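Local coordinates for protein member of DUF4221 family (Bacteroides vulgatus, PDB 3S9J) that is of unknown function but folds as a six-bladed beta-propeller of the DUF4221 family, at residues A[118-123]-A[177-182]; A[144-149]-A[167-172]; A[260-265]-A[287-292]. All blocks are in the same frame, centred on the assembly; numbering follows the deposited sequence.

Interaction 1 of 3, residues A[118-123]-A[177-182]. With FMT (formic acid), chain L.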
ATOM      1  N   PHE A 118      -0.741  12.677  16.817  1.00 25.32           N
ATOM      2  CA  PHE A 118       0.456  12.416  16.003  0.50 26.68           C
ATOM      3  C   PHE A 118       0.714  13.660  15.159  1.00 30.43           C
ATOM      4  O   PHE A 118      -0.007  13.968  14.206  1.00 29.86           O
ATOM      5  CB  PHE A 118       0.315  11.152  15.121  0.50 26.92           C
ATOM      6  CG  PHE A 118       1.633  10.584  14.557  0.50 20.20           C
ATOM      7  CD1 PHE A 118       2.561  11.381  13.886  0.50 24.87           C
ATOM      8  CD2 PHE A 118       1.875   9.215  14.589  0.50 20.40           C
ATOM      9  CE1 PHE A 118       3.711  10.834  13.327  0.50 25.52           C
ATOM     10  CE2 PHE A 118       3.022   8.657  14.037  0.50 22.41           C
ATOM     11  CZ  PHE A 118       3.952   9.471  13.401  0.50 28.86           C
ATOM     12  N   GLN A 119       1.750  14.386  15.547  1.00 28.40           N
ATOM     13  CA  GLN A 119       2.203  15.572  14.820  1.00 29.62           C
ATOM     14  C   GLN A 119       3.703  15.459  14.790  1.00 32.57           C
ATOM     15  O   GLN A 119       4.289  14.571  15.445  1.00 32.44           O
ATOM     16  CB  GLN A 119       1.792  16.840  15.572  1.00 30.73           C
ATOM     17  CG  GLN A 119       0.290  17.084  15.573  1.00 32.92           C
ATOM     18  CD  GLN A 119      -0.100  18.246  16.493  1.00 42.74           C
ATOM     19  OE1 GLN A 119       0.270  18.293  17.677  1.00 42.19           O
ATOM     20  NE2 GLN A 119      -0.854  19.190  15.945  1.00 51.39           N
ATOM     21  N   THR A 120       4.346  16.358  14.065  1.00 29.72           N
ATOM     22  CA  THR A 120       5.787  16.369  14.041  1.00 31.29           C
ATOM     23  C   THR A 120       6.252  16.741  15.454  1.00 30.40           C
ATOM     24  O   THR A 120       5.484  17.301  16.258  1.00 30.58           O
ATOM     25  CB  THR A 120       6.358  17.367  13.037  1.00 31.61           C
ATOM     26  OG1 THR A 120       6.085  18.708  13.466  1.00 31.96           O
ATOM     27  CG2 THR A 120       5.762  17.115  11.598  1.00 31.54           C
ATOM     28  N   PRO A 121       7.507  16.434  15.765  1.00 35.36           N
ATOM     29  CA  PRO A 121       8.037  16.888  17.080  1.00 34.98           C
ATOM     30  C   PRO A 121       7.770  18.367  17.372  1.00 35.55           C
ATOM     31  O   PRO A 121       7.352  18.713  18.488  1.00 36.10           O
ATOM     32  CB  PRO A 121       9.528  16.587  16.956  1.00 35.81           C
ATOM     33  CG  PRO A 121       9.567  15.299  16.166  1.00 35.17           C
ATOM     34  CD  PRO A 121       8.420  15.472  15.106  1.00 35.78           C
ATOM     35  N   GLU A 122       7.934  19.234  16.361  1.00 35.59           N
ATOM     36  CA  GLU A 122       7.669  20.665  16.538  1.00 35.97           C
ATOM     37  C   GLU A 122       6.189  21.059  16.562  1.00 38.02           C
ATOM     38  O   GLU A 122       5.876  22.244  16.745  1.00 39.43           O
ATOM     39  CB  GLU A 122       8.403  21.486  15.478  1.00 37.49           C
ATOM     40  CG  GLU A 122       9.878  21.541  15.693  1.00 38.54           C
ATOM     41  CD  GLU A 122      10.232  22.237  17.016  1.00 44.46           C
ATOM     42  OE1 GLU A 122       9.754  23.369  17.248  1.00 42.70           O
ATOM     43  OE2 GLU A 122      10.960  21.627  17.818  1.00 44.60           O
ATOM     44  N   GLY A 123       5.286  20.091  16.390  1.00 32.70           N
ATOM     45  CA  GLY A 123       3.872  20.337  16.574  1.00 33.17           C
ATOM     46  C   GLY A 123       3.145  20.678  15.266  1.00 34.35           C
ATOM     47  O   GLY A 123       2.035  21.191  15.315  1.00 36.79           O
ATOM     48  N   VAL A 177       6.787  10.763  19.366  1.00 24.03           N
ATOM     49  CA  VAL A 177       7.108  10.602  17.935  1.00 23.63           C
ATOM     50  C   VAL A 177       8.614  10.820  17.752  1.00 23.96           C
ATOM     51  O   VAL A 177       9.200  11.734  18.339  1.00 25.32           O
ATOM     52  CB  VAL A 177       6.289  11.567  17.061  1.00 25.70           C
ATOM     53  CG1 VAL A 177       6.783  11.523  15.582  1.00 27.96           C
ATOM     54  CG2 VAL A 177       4.772  11.213  17.132  1.00 24.84           C
ATOM     55  N   LYS A 178       9.249   9.934  16.985  1.00 25.28           N
ATOM     56  CA  LYS A 178      10.654  10.037  16.640  1.00 28.59           C
ATOM     57  C   LYS A 178      10.799  10.048  15.125  1.00 27.25           C
ATOM     58  O   LYS A 178      10.099   9.318  14.425  1.00 27.95           O
ATOM     59  CB  LYS A 178      11.450   8.837  17.147  1.00 30.25           C
ATOM     60  CG  LYS A 178      11.362   8.587  18.623  1.00 38.16           C
ATOM     61  CD  LYS A 178      12.294   7.459  19.026  1.00 50.99           C
ATOM     62  CE  LYS A 178      11.741   6.675  20.230  1.00 53.74           C
ATOM     63  NZ  LYS A 178      10.958   5.488  19.811  1.00 41.28           N
ATOM     64  N   TRP A 179      11.708  10.869  14.624  1.00 28.76           N
ATOM     65  CA  TRP A 179      12.067  10.808  13.208  1.00 30.13           C
ATOM     66  C   TRP A 179      13.048   9.650  13.054  1.00 30.86           C
ATOM     67  O   TRP A 179      13.960   9.496  13.869  1.00 32.74           O
ATOM     68  CB  TRP A 179      12.823  12.058  12.758  1.00 33.07           C
ATOM     69  CG  TRP A 179      12.074  13.337  12.667  1.00 36.86           C
ATOM     70  CD1 TRP A 179      12.346  14.490  13.356  1.00 42.04           C
ATOM     71  CD2 TRP A 179      10.986  13.634  11.796  1.00 39.25           C
ATOM     72  NE1 TRP A 179      11.479  15.482  12.977  1.00 44.20           N
ATOM     73  CE2 TRP A 179      10.640  14.992  12.012  1.00 40.64           C
ATOM     74  CE3 TRP A 179      10.282  12.896  10.830  1.00 33.20           C
ATOM     75  CZ2 TRP A 179       9.602  15.619  11.320  1.00 41.28           C
ATOM     76  CZ3 TRP A 179       9.253  13.515  10.153  1.00 36.56           C
ATOM     77  CH2 TRP A 179       8.924  14.872  10.397  1.00 42.85           C
ATOM     78  N   ILE A 180      12.887   8.861  12.014  1.00 29.01           N
ATOM     79  CA  ILE A 180      13.738   7.712  11.762  1.00 28.93           C
ATOM     80  C   ILE A 180      14.792   8.152  10.740  1.00 30.48           C
ATOM     81  O   ILE A 180      14.431   8.798   9.759  1.00 30.07           O
ATOM     82  CB  ILE A 180      12.917   6.540  11.227  1.00 29.02           C
ATOM     83  CG1 ILE A 180      11.748   6.244  12.202  1.00 29.11           C
ATOM     84  CG2 ILE A 180      13.805   5.309  11.054  1.00 29.74           C
ATOM     85  CD1 ILE A 180      12.175   6.017  13.663  1.00 29.01           C
ATOM     86  N   PRO A 181      16.077   7.850  10.986  1.00 31.72           N
ATOM     87  CA  PRO A 181      17.137   8.402  10.105  1.00 34.41           C
ATOM     88  C   PRO A 181      17.299   7.642   8.765  1.00 34.21           C
ATOM     89  O   PRO A 181      18.382   7.130   8.424  1.00 33.21           O
ATOM     90  CB  PRO A 181      18.380   8.337  10.994  1.00 36.86           C
ATOM     91  CG  PRO A 181      18.127   7.147  11.867  1.00 35.08           C
ATOM     92  CD  PRO A 181      16.661   7.166  12.158  1.00 34.27           C
ATOM     93  N   ILE A 182      16.195   7.589   8.027  1.00 32.73           N
ATOM     94  CA  ILE A 182      16.107   7.052   6.677  1.00 31.91           C
ATOM     95  C   ILE A 182      15.561   8.203   5.868  1.00 31.22           C
ATOM     96  O   ILE A 182      14.441   8.655   6.114  1.00 30.20           O
ATOM     97  CB  ILE A 182      15.129   5.879   6.592  1.00 31.93           C
ATOM     98  CG1 ILE A 182      15.611   4.700   7.444  1.00 35.69           C
ATOM     99  CG2 ILE A 182      14.929   5.402   5.108  1.00 31.01           C
ATOM    100  CD1 ILE A 182      14.496   3.615   7.574  1.00 41.37           C
TER
HETATM  101  C   FMT L 410       9.200  19.353  12.663  1.00 44.99           C
HETATM  102  O1  FMT L 410       9.467  18.702  13.702  1.00 44.08           O
HETATM  103  O2  FMT L 410       8.129  19.962  12.442  1.00 44.05           O
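Val177 sets both its methyls against the ring of Phe118, joining the outermost strand 177-183 of one beta-propeller blade to the loop that leaves strand 112-117 of the blade before it. This is the buried, tightly packed half of the contact. In the Phe118 conformer described, CG2 of Val177 sits 3.9 Å from the centroid of the Phe118 ring, only 11° off its normal, a CH-pi contact over the middle of the face, while Val177 CG1 lies 3.9 Å from Phe118 CE1 at the rim. Phe118 CG is anti to the backbone N (chi1 -163°), beside the carbonyl carbon. The two side chains cross at about a right angle; Leu128 and Gln170 also touch that of Phe118.

The other half faces solvent, and no hydrogen bond joins the two segments. Pro121, exposed on a type I turn from Thr120 to Gly123, lays CD 3.5 Å above the plane of the Trp179 ring, offset toward its rim, and His165 also stacks on this indole. A formic acid molecule, probably from the crystallisation liquor, lies at the indole edge and is held by Arg124 and the turn: Glu122 N donates to its O1, and Thr120 OG1 donates to its O2 at 2.6 Å.

Interaction 2 of 3, residues A[144-149]-A[167-172]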
ATOM      1  N   CYS A 144       6.652   0.432  18.887  1.00 28.43           N
ATOM      2  CA  CYS A 144       6.423   1.677  18.164  1.00 26.28           C
ATOM      3  C   CYS A 144       5.887   1.350  16.780  1.00 25.21           C
ATOM      4  O   CYS A 144       6.337   0.394  16.143  1.00 25.54           O
ATOM      5  CB  CYS A 144       7.724   2.454  17.992  1.00 28.88           C
ATOM      6  SG  CYS A 144       8.500   2.918  19.576  1.00 31.90           S
ATOM      7  N   ILE A 145       4.967   2.184  16.316  1.00 23.36           N
ATOM      8  CA  ILE A 145       4.427   2.057  14.959  1.00 24.80           C
ATOM      9  C   ILE A 145       5.186   3.017  14.046  1.00 25.80           C
ATOM     10  O   ILE A 145       5.350   4.179  14.378  1.00 27.57           O
ATOM     11  CB  ILE A 145       2.929   2.315  14.909  1.00 24.02           C
ATOM     12  CG1 ILE A 145       2.428   2.006  13.477  1.00 25.09           C
ATOM     13  CG2 ILE A 145       2.570   3.725  15.378  1.00 24.22           C
ATOM     14  CD1 ILE A 145       0.967   2.033  13.332  1.00 33.51           C
ATOM     15  N   PHE A 146       5.627   2.501  12.901  1.00 24.49           N
ATOM     16  CA  PHE A 146       6.419   3.219  11.911  1.00 24.79           C
ATOM     17  C   PHE A 146       5.568   3.464  10.707  1.00 25.54           C
ATOM     18  O   PHE A 146       4.900   2.539  10.209  1.00 25.19           O
ATOM     19  CB  PHE A 146       7.596   2.379  11.495  1.00 25.89           C
ATOM     20  CG  PHE A 146       8.659   2.277  12.534  1.00 25.72           C
ATOM     21  CD1 PHE A 146       8.460   1.515  13.693  1.00 27.42           C
ATOM     22  CD2 PHE A 146       9.884   2.920  12.351  1.00 29.72           C
ATOM     23  CE1 PHE A 146       9.462   1.413  14.639  1.00 30.28           C
ATOM     24  CE2 PHE A 146      10.883   2.812  13.323  1.00 31.85           C
ATOM     25  CZ  PHE A 146      10.668   2.064  14.446  1.00 31.44           C
ATOM     26  N   LEU A 147       5.605   4.696  10.227  1.00 25.51           N
ATOM     27  CA  LEU A 147       4.731   5.239   9.174  0.50 26.00           C
ATOM     28  C   LEU A 147       5.564   6.030   8.156  1.00 25.19           C
ATOM     29  O   LEU A 147       6.489   6.715   8.558  1.00 24.67           O
ATOM     30  CB  LEU A 147       3.745   6.278   9.757  0.50 26.28           C
ATOM     31  CG  LEU A 147       2.539   5.898  10.635  0.50 33.55           C
ATOM     32  CD1 LEU A 147       1.339   6.727  10.231  0.50 27.08           C
ATOM     33  CD2 LEU A 147       2.194   4.452  10.543  0.50 32.97           C
ATOM     34  N   ARG A 148       5.136   6.046   6.901  1.00 25.13           N
ATOM     35  CA  ARG A 148       5.722   6.938   5.912  1.00 24.89           C
ATOM     36  C   ARG A 148       5.509   8.378   6.307  1.00 24.64           C
ATOM     37  O   ARG A 148       4.469   8.743   6.874  1.00 26.46           O
ATOM     38  CB  ARG A 148       5.066   6.676   4.539  1.00 25.49           C
ATOM     39  CG  ARG A 148       5.327   7.691   3.473  1.00 30.33           C
ATOM     40  CD  ARG A 148       4.810   7.180   2.120  1.00 32.62           C
ATOM     41  NE  ARG A 148       4.816   8.239   1.123  1.00 37.52           N
ATOM     42  CZ  ARG A 148       3.842   9.117   0.908  1.00 43.42           C
ATOM     43  NH1 ARG A 148       2.724   9.109   1.629  1.00 48.36           N
ATOM     44  NH2 ARG A 148       4.013  10.040  -0.039  1.00 40.54           N
ATOM     45  N   GLN A 149       6.470   9.215   5.947  1.00 26.02           N
ATOM     46  CA  GLN A 149       6.330  10.647   6.104  1.00 27.11           C
ATOM     47  C   GLN A 149       6.517  11.364   4.746  1.00 30.63           C
ATOM     48  O   GLN A 149       7.329  10.942   3.918  1.00 27.92           O
ATOM     49  CB  GLN A 149       7.335  11.157   7.129  1.00 27.54           C
ATOM     50  CG  GLN A 149       6.961  10.695   8.530  1.00 25.72           C
ATOM     51  CD  GLN A 149       5.753  11.418   9.067  1.00 31.97           C
ATOM     52  OE1 GLN A 149       5.846  12.570   9.507  1.00 37.12           O
ATOM     53  NE2 GLN A 149       4.618  10.760   9.048  1.00 34.47           N
ATOM     54  N   PHE A 167      10.437   8.163   7.191  1.00 24.71           N
ATOM     55  CA  PHE A 167       9.624   7.519   8.202  1.00 22.54           C
ATOM     56  C   PHE A 167       9.699   8.236   9.537  1.00 24.42           C
ATOM     57  O   PHE A 167      10.684   8.919   9.835  1.00 26.55           O
ATOM     58  CB  PHE A 167      10.111   6.085   8.415  1.00 24.53           C
ATOM     59  CG  PHE A 167       9.804   5.177   7.262  1.00 25.82           C
ATOM     60  CD1 PHE A 167       8.596   4.485   7.211  1.00 30.16           C
ATOM     61  CD2 PHE A 167      10.708   5.022   6.225  1.00 31.41           C
ATOM     62  CE1 PHE A 167       8.313   3.645   6.149  1.00 29.14           C
ATOM     63  CE2 PHE A 167      10.413   4.195   5.157  1.00 29.34           C
ATOM     64  CZ  PHE A 167       9.224   3.512   5.125  1.00 27.67           C
ATOM     65  N   ALA A 168       8.647   8.074  10.314  1.00 24.34           N
ATOM     66  CA  ALA A 168       8.606   8.468  11.711  1.00 26.14           C
ATOM     67  C   ALA A 168       7.935   7.342  12.464  1.00 24.11           C
ATOM     68  O   ALA A 168       7.218   6.548  11.863  1.00 25.20           O
ATOM     69  CB  ALA A 168       7.846   9.745  11.903  1.00 24.69           C
ATOM     70  N   SER A 169       8.202   7.255  13.771  1.00 24.28           N
ATOM     71  CA  SER A 169       7.545   6.240  14.596  1.00 25.68           C
ATOM     72  C   SER A 169       6.865   6.909  15.766  1.00 25.43           C
ATOM     73  O   SER A 169       7.234   8.010  16.147  1.00 25.31           O
ATOM     74  CB  SER A 169       8.534   5.196  15.100  1.00 26.13           C
ATOM     75  OG  SER A 169       9.418   5.757  16.081  1.00 28.36           O
ATOM     76  N   GLN A 170       5.849   6.254  16.293  1.00 23.39           N
ATOM     77  CA  GLN A 170       5.193   6.697  17.507  1.00 23.74           C
ATOM     78  C   GLN A 170       5.167   5.574  18.517  1.00 23.67           C
ATOM     79  O   GLN A 170       4.779   4.438  18.213  1.00 25.16           O
ATOM     80  CB  GLN A 170       3.763   7.182  17.197  1.00 23.68           C
ATOM     81  CG  GLN A 170       3.077   7.719  18.448  1.00 25.74           C
ATOM     82  CD  GLN A 170       1.862   8.524  18.152  1.00 27.03           C
ATOM     83  OE1 GLN A 170       1.015   8.115  17.333  1.00 26.31           O
ATOM     84  NE2 GLN A 170       1.742   9.662  18.807  1.00 22.85           N
ATOM     85  N   ASP A 171       5.580   5.885  19.747  1.00 23.47           N
ATOM     86  CA  ASP A 171       5.632   4.908  20.806  1.00 25.34           C
ATOM     87  C   ASP A 171       4.212   4.674  21.276  1.00 22.42           C
ATOM     88  O   ASP A 171       3.516   5.607  21.663  1.00 24.17           O
ATOM     89  CB  ASP A 171       6.532   5.432  21.927  1.00 24.79           C
ATOM     90  CG  ASP A 171       6.800   4.400  22.975  1.00 30.40           C
ATOM     91  OD1 ASP A 171       5.858   4.040  23.683  1.00 28.01           O
ATOM     92  OD2 ASP A 171       7.928   3.886  23.048  1.00 31.79           O
ATOM     93  N   LEU A 172       3.784   3.417  21.288  1.00 24.32           N
ATOM     94  CA  LEU A 172       2.404   3.092  21.651  1.00 24.95           C
ATOM     95  C   LEU A 172       2.145   3.131  23.173  1.00 26.30           C
ATOM     96  O   LEU A 172       1.010   3.044  23.618  1.00 27.18           O
ATOM     97  CB  LEU A 172       2.042   1.727  21.067  1.00 26.95           C
ATOM     98  CG  LEU A 172       2.083   1.661  19.528  1.00 28.80           C
ATOM     99  CD1 LEU A 172       1.980   0.218  19.046  1.00 28.65           C
ATOM    100  CD2 LEU A 172       0.980   2.553  18.916  1.00 29.14           C
TER
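Leu147 and Ala168 form an antiparallel hydrogen-bonded pair, with Leu147 N donating to Ala168 O at 3.0 Å and Ala168 N donating in return to Leu147 O at 3.1 Å. Ile145 and Gln170 repeat the exchange two residues along, Gln170 N reaching Ile145 O at 2.9 Å. These are the two middle strands of a four-stranded propeller blade, and the axes of the short segments 144-148 and 167-171 approach to 4.4 Å. Between the N-H bonds run CA-H...O contacts, such as that from Ser169 CA to Ile145 O at 3.0 Å, so Ile145 O receives both a proper hydrogen bond and a weaker partner.

Beyond the backbone, Ser169 carries the packing on the face it shares with Cys144 and Phe146. Its CB stands 3.6 Å from the centroid of the Phe146 ring and 3° from the normal, nearly equidistant from all six ring carbons. Phe139 stacks with this ring, and Ile180 also packs against Phe146. Cys144 SG approaches Asp171 OD2 at 3.6 Å, while Asp171 OD1 is held by the backbone N of Arg173 and Thr174.

Just beyond the strand, Gln149 has CG anti to the carbonyl carbon (chi1 -70°), against Ala168 CB at 3.6 Å; a bend at chi2 then turns the amide, whose NE2 bonds to Arg148 O and OE1 to Thr126. Gln170 NE2 bonds to Asn117 O and Gly175 O. Backbone bonds thus fix the strand register, and these buried side-chain amides are satisfied by groups outside the strand pairing.

Interaction 3 of 3, residues A[260-265]-A[287-292]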
ATOM      1  N   LYS A 260      -0.286  13.120 -16.380  1.00 27.56           N
ATOM      2  CA  LYS A 260       1.012  12.529 -16.737  1.00 28.18           C
ATOM      3  C   LYS A 260       1.401  11.483 -15.720  1.00 28.67           C
ATOM      4  O   LYS A 260       1.797  10.370 -16.077  1.00 28.57           O
ATOM      5  CB  LYS A 260       2.081  13.593 -16.894  1.00 29.75           C
ATOM      6  CG  LYS A 260       1.984  14.340 -18.217  1.00 34.43           C
ATOM      7  CD  LYS A 260       3.162  15.232 -18.481  1.00 49.38           C
ATOM      8  CE  LYS A 260       3.160  16.471 -17.600  1.00 50.74           C
ATOM      9  NZ  LYS A 260       4.022  17.571 -18.169  1.00 57.22           N
ATOM     10  N   LEU A 261       1.249  11.808 -14.435  1.00 29.03           N
ATOM     11  CA  LEU A 261       1.545  10.821 -13.411  1.00 28.27           C
ATOM     12  C   LEU A 261       0.658   9.603 -13.457  1.00 26.07           C
ATOM     13  O   LEU A 261       1.114   8.494 -13.208  1.00 25.19           O
ATOM     14  CB  LEU A 261       1.488  11.435 -12.014  1.00 30.30           C
ATOM     15  CG  LEU A 261       2.649  12.355 -11.673  1.00 33.37           C
ATOM     16  CD1 LEU A 261       2.284  13.260 -10.458  1.00 35.27           C
ATOM     17  CD2 LEU A 261       3.901  11.543 -11.378  1.00 35.30           C
ATOM     18  N   ASN A 262      -0.618   9.782 -13.774  1.00 24.91           N
ATOM     19  CA  ASN A 262      -1.589   8.737 -13.851  0.50 24.45           C
ATOM     20  C   ASN A 262      -1.296   7.726 -14.990  1.00 24.14           C
ATOM     21  O   ASN A 262      -1.457   6.507 -14.873  1.00 26.77           O
ATOM     22  CB  ASN A 262      -2.934   9.409 -14.151  0.50 24.34           C
ATOM     23  CG  ASN A 262      -4.066   8.547 -13.775  0.50 22.44           C
ATOM     24  OD1 ASN A 262      -3.845   7.570 -13.104  0.50 19.84           O
ATOM     25  ND2 ASN A 262      -5.292   8.885 -14.203  0.50 19.27           N
ATOM     26  N   GLU A 263      -0.932   8.305 -16.133  1.00 23.97           N
ATOM     27  CA  GLU A 263      -0.846   7.539 -17.394  1.00 24.49           C
ATOM     28  C   GLU A 263       0.555   6.970 -17.696  1.00 26.05           C
ATOM     29  O   GLU A 263       0.670   5.886 -18.275  1.00 24.74           O
ATOM     30  CB  GLU A 263      -1.345   8.392 -18.581  1.00 25.82           C
ATOM     31  CG  GLU A 263      -0.356   9.471 -19.065  1.00 28.72           C
ATOM     32  CD  GLU A 263      -0.912  10.524 -20.026  1.00 32.62           C
ATOM     33  OE1 GLU A 263      -2.077  10.428 -20.527  1.00 28.40           O
ATOM     34  OE2 GLU A 263      -0.123  11.462 -20.361  1.00 30.91           O
ATOM     35  N   ASN A 264       1.597   7.680 -17.287  1.00 25.00           N
ATOM     36  CA  ASN A 264       2.983   7.268 -17.585  1.00 25.29           C
ATOM     37  C   ASN A 264       3.341   5.962 -16.875  1.00 24.24           C
ATOM     38  O   ASN A 264       2.735   5.604 -15.824  1.00 24.11           O
ATOM     39  CB  ASN A 264       3.946   8.374 -17.204  1.00 25.45           C
ATOM     40  CG  ASN A 264       4.015   9.498 -18.258  1.00 34.20           C
ATOM     41  OD1 ASN A 264       3.591   9.320 -19.379  1.00 35.29           O
ATOM     42  ND2 ASN A 264       4.572  10.640 -17.877  1.00 36.71           N
ATOM     43  N   PRO A 265       4.311   5.215 -17.426  1.00 24.82           N
ATOM     44  CA  PRO A 265       4.746   4.018 -16.708  1.00 23.62           C
ATOM     45  C   PRO A 265       5.363   4.347 -15.354  1.00 23.32           C
ATOM     46  O   PRO A 265       5.963   5.405 -15.187  1.00 25.50           O
ATOM     47  CB  PRO A 265       5.805   3.397 -17.661  1.00 24.07           C
ATOM     48  CG  PRO A 265       6.298   4.555 -18.449  1.00 28.60           C
ATOM     49  CD  PRO A 265       5.118   5.457 -18.641  1.00 26.33           C
ATOM     50  N   TYR A 287       0.557   4.252 -20.863  1.00 24.15           N
ATOM     51  CA  TYR A 287      -0.814   4.488 -21.269  1.00 25.40           C
ATOM     52  C   TYR A 287      -0.985   5.955 -21.606  1.00 25.97           C
ATOM     53  O   TYR A 287      -0.166   6.815 -21.213  1.00 25.34           O
ATOM     54  CB  TYR A 287      -1.685   4.141 -20.058  1.00 23.74           C
ATOM     55  CG  TYR A 287      -3.161   3.905 -20.287  1.00 25.12           C
ATOM     56  CD1 TYR A 287      -3.621   2.668 -20.618  1.00 24.62           C
ATOM     57  CD2 TYR A 287      -4.080   4.931 -20.107  1.00 24.25           C
ATOM     58  CE1 TYR A 287      -4.978   2.432 -20.810  1.00 27.22           C
ATOM     59  CE2 TYR A 287      -5.433   4.715 -20.279  1.00 25.68           C
ATOM     60  CZ  TYR A 287      -5.873   3.451 -20.613  1.00 24.55           C
ATOM     61  OH  TYR A 287      -7.210   3.184 -20.776  1.00 30.93           O
ATOM     62  N   LYS A 288      -2.049   6.255 -22.329  1.00 23.49           N
ATOM     63  CA  LYS A 288      -2.445   7.616 -22.593  1.00 23.00           C
ATOM     64  C   LYS A 288      -3.911   7.759 -22.191  1.00 25.60           C
ATOM     65  O   LYS A 288      -4.770   7.137 -22.792  1.00 24.02           O
ATOM     66  CB  LYS A 288      -2.269   7.975 -24.058  1.00 27.10           C
ATOM     67  CG  LYS A 288      -2.051   9.403 -24.296  1.00 39.98           C
ATOM     68  CD  LYS A 288      -0.588   9.833 -23.891  1.00 42.55           C
ATOM     69  CE  LYS A 288      -0.421  11.333 -24.066  1.00 49.55           C
ATOM     70  NZ  LYS A 288       0.928  11.869 -23.712  1.00 43.87           N
ATOM     71  N   LEU A 289      -4.155   8.596 -21.191  1.00 26.37           N
ATOM     72  CA  LEU A 289      -5.517   8.840 -20.661  0.50 26.87           C
ATOM     73  C   LEU A 289      -6.425   9.382 -21.738  1.00 25.44           C
ATOM     74  O   LEU A 289      -6.156  10.430 -22.314  1.00 28.87           O
ATOM     75  CB  LEU A 289      -5.473   9.843 -19.491  0.50 28.75           C
ATOM     76  CG  LEU A 289      -6.714   9.976 -18.588  0.50 22.25           C
ATOM     77  CD1 LEU A 289      -6.669   8.912 -17.524  0.50 28.72           C
ATOM     78  CD2 LEU A 289      -6.684  11.370 -17.981  0.50 26.26           C
ATOM     79  N   ALA A 290      -7.517   8.672 -22.019  1.00 24.39           N
ATOM     80  CA  ALA A 290      -8.471   9.090 -23.037  1.00 25.25           C
ATOM     81  C   ALA A 290      -9.425  10.160 -22.465  1.00 25.76           C
ATOM     82  O   ALA A 290      -9.605  10.244 -21.246  1.00 25.95           O
ATOM     83  CB  ALA A 290      -9.275   7.871 -23.568  1.00 27.37           C
ATOM     84  N   PRO A 291     -10.014  10.980 -23.341  1.00 28.74           N
ATOM     85  CA  PRO A 291     -10.875  12.074 -22.876  1.00 31.86           C
ATOM     86  C   PRO A 291     -11.927  11.631 -21.854  1.00 33.29           C
ATOM     87  O   PRO A 291     -12.129  12.274 -20.829  1.00 36.57           O
ATOM     88  CB  PRO A 291     -11.518  12.562 -24.166  1.00 34.57           C
ATOM     89  CG  PRO A 291     -10.462  12.394 -25.186  1.00 31.61           C
ATOM     90  CD  PRO A 291      -9.676  11.141 -24.768  1.00 30.65           C
ATOM     91  N   ASN A 292     -12.545  10.503 -22.082  1.00 33.54           N
ATOM     92  CA  ASN A 292     -13.649  10.130 -21.170  1.00 35.09           C
ATOM     93  C   ASN A 292     -13.163   9.506 -19.855  1.00 35.55           C
ATOM     94  O   ASN A 292     -13.966   9.170 -18.979  1.00 34.10           O
ATOM     95  CB  ASN A 292     -14.626   9.213 -21.906  1.00 36.64           C
ATOM     96  CG  ASN A 292     -15.207   9.863 -23.169  1.00 46.03           C
ATOM     97  OD1 ASN A 292     -15.348  11.095 -23.246  1.00 40.94           O
ATOM     98  ND2 ASN A 292     -15.522   9.038 -24.172  1.00 44.77           N
TER
HETATM   99  O   HOH W   1      -3.425  11.915 -22.082  1.00 35.29           O
HETATM  100  O   HOH W   2       2.394  11.326 -20.778  1.00 38.68           O
HETATM  101  O   HOH W   3       2.449   7.071 -21.375  1.00 27.75           O
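Glu263 OE1 accepts a hydrogen bond from Leu289 N at 2.8 Å. A water donates to Glu263 OE1 as well, at 2.5 Å, and also to Leu289 O. The N-H...O angle of 159° makes the Leu289 bond fairly straight; it arrives on the anti side of the carboxylate, 16° out of its plane. The other oxygen, OE2, faces Lys288 NZ in a long salt bridge of 3.5 Å and accepts from a second water, which also donates to Asn264 OD1. With two waters, an amide and an ammonium around it, the carboxylate would be expected to keep its negative charge. Its CG occupies the crowded position between the backbone N and the carbonyl carbon (chi1 76°), and from there the chain runs out extended.

Helix 255-263 ends here, and across its last turn passes the loop between strands 278-284 and 304-309, part of the beta-propeller blade whose first strand, 266-273, follows the helix. Tyr287 N makes a weak bond to Glu263 O at 3.1 Å, and Lys302 NZ also bonds weakly to that oxygen while bonding to the carbonyls of Asn262 and Asn264. A third water links Asn264 OD1 to Tyr287 O.

Leu289 CD1 lies against Asn262 ND2 in the conformers described, one of two deposited for each residue; that amide nitrogen donates to Glu297 O. Pro299 touches Asn262, Tyr287 and Leu289 alike.

In the fold
Interactions 1 and 2 belong to one region of the propeller. Their centres are 8 Å apart, and strands 165-171 and 177-183, adjacent in the chain and in the sheet, join them through backbone bonds such as Lys178 O to Ser169 N. Along the sequence 144-149 and 167-172 both fall between 118-123 and 177-182, so interaction 2 builds the middle of a blade while interaction 1 lies at its outer strand. Interaction 3 comes later, its centre about 34 Å from that of interaction 2 and on the opposite side of the chain's centre, where helix 255-263 meets a loop of the blade it leads into, 266-321. Together they illustrate a propeller's division between repeated sheets and irregular connections.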